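Local coordinates for protein putative alpha-L-fucosidase (Bacteroides thetaiotaomicron VPI-5482, PDB 3GZA) that probably acts as a family 29 glycoside hydrolase that removes alpha-linked L-fucose from glycans, at residues T57-T61 with D62-Q66; S247-Q251 with L252-K256. All coordinates share one frame; numbering follows the deposited sequence.

How the interactions relate
Both interactions are helix starts, and they illustrate how one local device serves different settings. In each, the residue before the first helical turn caps it through a side-chain oxygen, and the residue before that cap packs a methyl group on the side chain four residues beyond the cap. Interaction 1, at the start of helix 61-69, is partly buried: an amide does the capping, and a tryptophan is the apolar partner. Interaction 2, opening helix 251-257, lies at the surface, with a carboxylate cap and a leucine. The two share no element, their centres are about 40 Å apart, and they lie on opposite sides of the chain's centre.

Interaction 1 of 2, residues T57-T61 with D62-Q66; sequences TELNT and DQWVQ
Leu59 and Thr61 supply the apolar contacts to the indole of Trp64. Leu59 brings CD1 obliquely to the benzo end of the ring, 3.4 Å from Trp64 CZ2. Thr61 places its methyl over a face: CG2 stands 3.8 Å from the centroid of the Trp64 six-membered ring and 9° off its normal, a CH-pi contact. The same rotamer turns Thr61 OG1 to Ser117.

The polar contacts cap the helix. With CG anti to the backbone N (chi1 -177°), Asn60 carries its amide back over the first turn, where OD1 accepts from Asp62 N at 3.0 Å; the donor lies 50° out of the amide carbonyl plane. A water adds a second grip on that oxygen, donating to Asn60 OD1 at 2.9 Å and, weakly, to Asp62 OD2. The backbone O of Asn60 takes weak bonds from Gln63 N and Trp64 N, and the first firm helical bond runs from Val65 N to Thr61 O (3.0 Å).

The Leu59–Trp64 contact, between the residue before the N-cap and the fourth residue after it, is a hydrophobic staple beside the Asn60 N-cap at the start of helix 61-69, which belongs to the crossover between parallel barrel strands 22-26 and 75-79. Trp64 meets Phe26 of the first strand and donates through NE1 to Gly323 O, while Asp62 reaches Lys120 and Ser117 on helix 110-121.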
ATOM      1  N   THR A  57     -15.503   2.824 -16.760  1.00 28.47           N
ATOM      2  CA  THR A  57     -16.910   2.486 -16.612  1.00 29.61           C
ATOM      3  C   THR A  57     -17.510   1.643 -17.758  1.00 29.19           C
ATOM      4  O   THR A  57     -18.612   1.097 -17.593  1.00 30.58           O
ATOM      5  CB  THR A  57     -17.801   3.765 -16.415  1.00 31.18           C
ATOM      6  OG1 THR A  57     -17.687   4.610 -17.563  1.00 33.45           O
ATOM      7  CG2 THR A  57     -17.413   4.533 -15.121  1.00 32.11           C
ATOM      8  N   GLU A  58     -16.796   1.528 -18.885  1.00 27.27           N
ATOM      9  CA  GLU A  58     -17.228   0.707 -20.023  0.50 27.24           C
ATOM     10  C   GLU A  58     -16.321  -0.494 -20.210  1.00 27.08           C
ATOM     11  O   GLU A  58     -16.318  -1.116 -21.263  1.00 27.06           O
ATOM     12  CB  GLU A  58     -17.250   1.533 -21.307  0.50 26.65           C
ATOM     13  CG  GLU A  58     -18.272   2.662 -21.319  0.50 26.64           C
ATOM     14  CD  GLU A  58     -18.212   3.465 -22.587  0.50 26.36           C
ATOM     15  OE1 GLU A  58     -18.670   2.943 -23.620  0.50 31.08           O
ATOM     16  OE2 GLU A  58     -17.741   4.624 -22.550  0.50 28.86           O
ATOM     17  N   LEU A  59     -15.605  -0.861 -19.158  1.00 26.07           N
ATOM     18  CA  LEU A  59     -14.661  -1.997 -19.263  1.00 25.79           C
ATOM     19  C   LEU A  59     -15.332  -3.203 -19.844  1.00 26.96           C
ATOM     20  O   LEU A  59     -16.394  -3.628 -19.371  1.00 26.49           O
ATOM     21  CB  LEU A  59     -14.107  -2.348 -17.897  1.00 27.04           C
ATOM     22  CG  LEU A  59     -13.126  -3.533 -17.982  1.00 28.29           C
ATOM     23  CD1 LEU A  59     -11.841  -3.043 -18.553  1.00 31.16           C
ATOM     24  CD2 LEU A  59     -12.833  -4.199 -16.620  1.00 30.08           C
ATOM     25  N   ASN A  60     -14.686  -3.798 -20.852  1.00 27.66           N
ATOM     26  CA  ASN A  60     -15.165  -5.036 -21.439  1.00 27.35           C
ATOM     27  C   ASN A  60     -13.976  -5.819 -21.998  1.00 26.54           C
ATOM     28  O   ASN A  60     -13.547  -5.600 -23.125  1.00 26.66           O
ATOM     29  CB  ASN A  60     -16.189  -4.792 -22.517  1.00 27.05           C
ATOM     30  CG  ASN A  60     -16.737  -6.094 -23.078  1.00 29.71           C
ATOM     31  OD1 ASN A  60     -16.406  -7.169 -22.578  1.00 32.08           O
ATOM     32  ND2 ASN A  60     -17.672  -5.994 -24.036  1.00 36.52           N
ATOM     33  N   THR A  61     -13.407  -6.726 -21.209  1.00 25.66           N
ATOM     34  CA  THR A  61     -12.263  -7.491 -21.689  1.00 25.34           C
ATOM     35  C   THR A  61     -12.630  -8.434 -22.835  1.00 24.85           C
ATOM     36  O   THR A  61     -11.704  -8.820 -23.585  1.00 25.89           O
ATOM     37  CB  THR A  61     -11.571  -8.246 -20.574  1.00 24.56           C
ATOM     38  OG1 THR A  61     -12.549  -9.013 -19.903  1.00 25.42           O
ATOM     39  CG2 THR A  61     -10.899  -7.295 -19.591  1.00 26.51           C
ATOM     40  N   ASP A  62     -13.915  -8.755 -23.027  1.00 24.69           N
ATOM     41  CA  ASP A  62     -14.272  -9.553 -24.200  1.00 23.66           C
ATOM     42  C   ASP A  62     -13.862  -8.743 -25.437  1.00 25.11           C
ATOM     43  O   ASP A  62     -13.431  -9.324 -26.411  1.00 25.96           O
ATOM     44  CB  ASP A  62     -15.754  -9.881 -24.282  1.00 23.92           C
ATOM     45  CG  ASP A  62     -16.211 -10.966 -23.327  1.00 23.40           C
ATOM     46  OD1 ASP A  62     -15.370 -11.638 -22.719  1.00 26.15           O
ATOM     47  OD2 ASP A  62     -17.490 -11.124 -23.225  1.00 25.80           O
ATOM     48  N   GLN A  63     -14.137  -7.421 -25.431  1.00 25.72           N
ATOM     49  CA  GLN A  63     -13.834  -6.544 -26.581  1.00 25.17           C
ATOM     50  C   GLN A  63     -12.338  -6.498 -26.853  1.00 25.60           C
ATOM     51  O   GLN A  63     -11.895  -6.499 -28.028  1.00 25.83           O
ATOM     52  CB  GLN A  63     -14.489  -5.158 -26.391  1.00 25.81           C
ATOM     53  CG  GLN A  63     -14.373  -4.206 -27.566  1.00 25.11           C
ATOM     54  CD  GLN A  63     -13.165  -3.327 -27.532  1.00 27.53           C
ATOM     55  OE1 GLN A  63     -12.413  -3.326 -26.550  1.00 25.71           O
ATOM     56  NE2 GLN A  63     -12.949  -2.560 -28.618  1.00 27.62           N
ATOM     57  N   TRP A  64     -11.560  -6.486 -25.781  1.00 24.89           N
ATOM     58  CA  TRP A  64     -10.085  -6.512 -25.916  1.00 24.79           C
ATOM     59  C   TRP A  64      -9.607  -7.790 -26.634  1.00 26.25           C
ATOM     60  O   TRP A  64      -8.820  -7.744 -27.573  1.00 25.83           O
ATOM     61  CB  TRP A  64      -9.446  -6.537 -24.536  1.00 26.09           C
ATOM     62  CG  TRP A  64      -9.656  -5.375 -23.646  1.00 25.11           C
ATOM     63  CD1 TRP A  64     -10.592  -4.375 -23.776  1.00 25.66           C
ATOM     64  CD2 TRP A  64      -9.028  -5.168 -22.404  1.00 26.42           C
ATOM     65  NE1 TRP A  64     -10.499  -3.525 -22.685  1.00 26.45           N
ATOM     66  CE2 TRP A  64      -9.576  -4.012 -21.818  1.00 26.57           C
ATOM     67  CE3 TRP A  64      -8.006  -5.842 -21.727  1.00 27.16           C
ATOM     68  CZ2 TRP A  64      -9.127  -3.503 -20.575  1.00 28.84           C
ATOM     69  CZ3 TRP A  64      -7.569  -5.342 -20.492  1.00 27.96           C
ATOM     70  CH2 TRP A  64      -8.134  -4.191 -19.940  1.00 28.09           C
ATOM     71  N   VAL A  65     -10.100  -8.936 -26.168  1.00 25.91           N
ATOM     72  CA  VAL A  65      -9.708 -10.209 -26.676  1.00 26.31           C
ATOM     73  C   VAL A  65     -10.179 -10.377 -28.110  1.00 26.01           C
ATOM     74  O   VAL A  65      -9.447 -10.863 -28.966  1.00 25.24           O
ATOM     75  CB  VAL A  65     -10.181 -11.344 -25.746  1.00 26.80           C
ATOM     76  CG1 VAL A  65      -9.917 -12.729 -26.367  1.00 27.61           C
ATOM     77  CG2 VAL A  65      -9.452 -11.216 -24.406  1.00 25.31           C
ATOM     78  N   GLN A  66     -11.393  -9.961 -28.424  1.00 25.07           N
ATOM     79  CA  GLN A  66     -11.844 -10.083 -29.794  1.00 25.80           C
ATOM     80  C   GLN A  66     -11.038  -9.221 -30.723  1.00 26.13           C
ATOM     81  O   GLN A  66     -10.799  -9.592 -31.859  1.00 26.47           O
ATOM     82  CB  GLN A  66     -13.310  -9.663 -29.913  1.00 25.87           C
ATOM     83  CG  GLN A  66     -14.250 -10.683 -29.307  1.00 29.24           C
ATOM     84  CD  GLN A  66     -15.672 -10.210 -29.284  1.00 36.98           C
ATOM     85  OE1 GLN A  66     -16.043  -9.291 -28.523  1.00 42.17           O
ATOM     86  NE2 GLN A  66     -16.482 -10.830 -30.110  1.00 38.18           N
TER
HETATM   87  O   HOH W   1     -17.921  -8.905 -20.795  1.00 36.48           O

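Interaction 2 of 2, residues S247-Q251 with L252-K256; sequences SSIDQ and LELLK
Asp250 and Glu253 meet through one face of the Asp250 carboxylate. Over that face lies the Glu253 methylene CG, 3.2 Å from Asp250 OD2, and from the same side the backbone N of Glu253 approaches Asp250 OD1, 57° out of the carboxylate plane. On the other side of the plane sits a water that donates to Asp250 OD1 at 3.3 Å and accepts from Leu252 N at 3.0 Å, linking the cap to a second amide of the first turn. The carboxylate of Glu253 is turned 79° from that of Asp250. Asp250 OD2 and Glu253 OE2 are 4.5 Å apart, close enough that the two like charges probably repel somewhat, while the amides at the helix start would be expected to ease the charge on Asp250.

The capping bond itself, Glu253 N to Asp250 OD1, is 3.2 Å long and nearly straight (165°). With CG anti to the main-chain nitrogen, the carboxylate of Asp250 lies back over the turn, within reach of this amide. Helical bonding begins at once behind it: Leu254 N donates to Asp250 O at 3.0 Å, and Leu255 N to Gln251 O at 2.9 Å. Gln251 sends NE2 off to His242 O.

Just ahead of the cap, Ile249 CG2 rests 3.8 Å from Leu254 CD2, and Leu254 continues the apolar packing onto Ile245, Pro236 and Phe235. The Ile249–Leu254 contact bridging the Asp250 N-cap is a hydrophobic staple; cap and staple together open helix 251-257 at the surface.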
ATOM      1  N   SER A 247      31.265 -12.938 -22.028  1.00 44.63           N
ATOM      2  CA  SER A 247      31.636 -11.520 -22.106  1.00 45.01           C
ATOM      3  C   SER A 247      32.110 -10.970 -23.462  1.00 45.06           C
ATOM      4  O   SER A 247      31.988  -9.777 -23.703  1.00 46.48           O
ATOM      5  CB  SER A 247      32.704 -11.210 -21.033  1.00 45.07           C
ATOM      6  N   SER A 248      32.627 -11.814 -24.346  1.00 44.51           N
ATOM      7  CA  SER A 248      33.130 -11.344 -25.648  1.00 44.08           C
ATOM      8  C   SER A 248      32.030 -11.260 -26.718  1.00 42.62           C
ATOM      9  O   SER A 248      32.246 -10.724 -27.807  1.00 42.18           O
ATOM     10  CB  SER A 248      34.240 -12.274 -26.144  1.00 44.37           C
ATOM     11  OG  SER A 248      33.710 -13.454 -26.740  1.00 46.19           O
ATOM     12  N   ILE A 249      30.874 -11.819 -26.420  1.00 40.34           N
ATOM     13  CA  ILE A 249      29.781 -11.849 -27.370  1.00 39.47           C
ATOM     14  C   ILE A 249      29.117 -10.479 -27.499  1.00 38.45           C
ATOM     15  O   ILE A 249      28.986  -9.744 -26.518  1.00 37.55           O
ATOM     16  CB  ILE A 249      28.701 -12.899 -26.934  1.00 39.29           C
ATOM     17  CG1 ILE A 249      29.270 -14.324 -26.937  1.00 40.11           C
ATOM     18  CG2 ILE A 249      27.480 -12.848 -27.843  1.00 38.63           C
ATOM     19  CD1 ILE A 249      29.771 -14.801 -28.293  1.00 42.54           C
ATOM     20  N   ASP A 250      28.736 -10.138 -28.731  1.00 37.18           N
ATOM     21  CA  ASP A 250      27.924  -8.953 -29.007  1.00 35.84           C
ATOM     22  C   ASP A 250      26.517  -9.449 -28.636  1.00 34.68           C
ATOM     23  O   ASP A 250      25.852 -10.158 -29.401  1.00 33.45           O
ATOM     24  CB  ASP A 250      28.077  -8.572 -30.490  1.00 35.63           C
ATOM     25  CG  ASP A 250      27.225  -7.380 -30.900  1.00 36.58           C
ATOM     26  OD1 ASP A 250      26.161  -7.166 -30.281  1.00 32.36           O
ATOM     27  OD2 ASP A 250      27.616  -6.713 -31.898  1.00 36.17           O
ATOM     28  N   GLN A 251      26.053  -9.086 -27.445  1.00 33.82           N
ATOM     29  CA  GLN A 251      24.791  -9.626 -26.964  1.00 33.91           C
ATOM     30  C   GLN A 251      23.554  -9.248 -27.757  1.00 32.72           C
ATOM     31  O   GLN A 251      22.653 -10.081 -27.896  1.00 32.04           O
ATOM     32  CB  GLN A 251      24.570  -9.286 -25.494  1.00 34.86           C
ATOM     33  CG  GLN A 251      25.688  -9.777 -24.626  1.00 35.76           C
ATOM     34  CD  GLN A 251      25.339  -9.702 -23.168  1.00 39.71           C
ATOM     35  OE1 GLN A 251      24.201  -9.377 -22.802  1.00 44.10           O
ATOM     36  NE2 GLN A 251      26.297  -9.997 -22.331  1.00 37.88           N
ATOM     37  N   LEU A 252      23.451  -8.010 -28.240  1.00 32.71           N
ATOM     38  CA  LEU A 252      22.290  -7.656 -29.042  1.00 32.15           C
ATOM     39  C   LEU A 252      22.288  -8.478 -30.290  1.00 29.92           C
ATOM     40  O   LEU A 252      21.228  -8.900 -30.692  1.00 29.91           O
ATOM     41  CB  LEU A 252      22.209  -6.172 -29.443  1.00 33.04           C
ATOM     42  CG  LEU A 252      21.532  -5.255 -28.452  1.00 35.72           C
ATOM     43  CD1 LEU A 252      21.632  -3.828 -28.978  1.00 35.29           C
ATOM     44  CD2 LEU A 252      20.100  -5.639 -28.157  1.00 35.74           C
ATOM     45  N   GLU A 253      23.447  -8.707 -30.903  1.00 30.22           N
ATOM     46  CA  GLU A 253      23.467  -9.545 -32.110  1.00 30.55           C
ATOM     47  C   GLU A 253      23.005 -10.947 -31.784  1.00 28.84           C
ATOM     48  O   GLU A 253      22.330 -11.553 -32.572  1.00 28.73           O
ATOM     49  CB  GLU A 253      24.843  -9.599 -32.738  1.00 31.51           C
ATOM     50  CG  GLU A 253      25.244  -8.292 -33.394  1.00 35.65           C
ATOM     51  CD  GLU A 253      24.395  -7.946 -34.581  1.00 38.32           C
ATOM     52  OE1 GLU A 253      24.072  -8.845 -35.377  1.00 34.65           O
ATOM     53  OE2 GLU A 253      24.055  -6.754 -34.723  1.00 41.43           O
ATOM     54  N   LEU A 254      23.413 -11.463 -30.631  1.00 29.13           N
ATOM     55  CA  LEU A 254      22.993 -12.786 -30.189  1.00 28.07           C
ATOM     56  C   LEU A 254      21.485 -12.838 -29.962  1.00 27.45           C
ATOM     57  O   LEU A 254      20.851 -13.818 -30.338  1.00 26.73           O
ATOM     58  CB  LEU A 254      23.824 -13.208 -28.952  1.00 28.45           C
ATOM     59  CG  LEU A 254      23.426 -14.510 -28.269  1.00 29.89           C
ATOM     60  CD1 LEU A 254      23.551 -15.680 -29.270  1.00 27.95           C
ATOM     61  CD2 LEU A 254      24.265 -14.737 -26.980  1.00 29.68           C
ATOM     62  N   LEU A 255      20.862 -11.801 -29.369  1.00 26.15           N
ATOM     63  CA  LEU A 255      19.377 -11.794 -29.225  1.00 26.29           C
ATOM     64  C   LEU A 255      18.660 -11.775 -30.557  1.00 25.56           C
ATOM     65  O   LEU A 255      17.688 -12.484 -30.764  1.00 26.03           O
ATOM     66  CB  LEU A 255      18.938 -10.610 -28.376  1.00 26.89           C
ATOM     67  CG  LEU A 255      19.401 -10.618 -26.921  1.00 29.28           C
ATOM     68  CD1 LEU A 255      19.108  -9.257 -26.309  1.00 28.54           C
ATOM     69  CD2 LEU A 255      18.730 -11.773 -26.099  1.00 29.59           C
ATOM     70  N   LYS A 256      19.186 -10.984 -31.496  1.00 25.02           N
ATOM     71  CA  LYS A 256      18.595 -10.821 -32.802  1.00 26.64           C
ATOM     72  C   LYS A 256      18.681 -12.010 -33.735  1.00 26.43           C
ATOM     73  O   LYS A 256      17.833 -12.154 -34.639  1.00 28.21           O
ATOM     74  CB  LYS A 256      19.253  -9.594 -33.473  1.00 26.52           C
ATOM     75  CG  LYS A 256      18.806  -8.273 -32.831  1.00 29.55           C
ATOM     76  CD  LYS A 256      19.584  -7.064 -33.338  1.00 31.18           C
ATOM     77  CE  LYS A 256      19.056  -5.774 -32.669  1.00 33.42           C
ATOM     78  NZ  LYS A 256      19.972  -4.661 -32.916  1.00 35.27           N
TER
HETATM   79  O   HOH W   2      25.245  -5.731 -27.500  1.00 34.92           O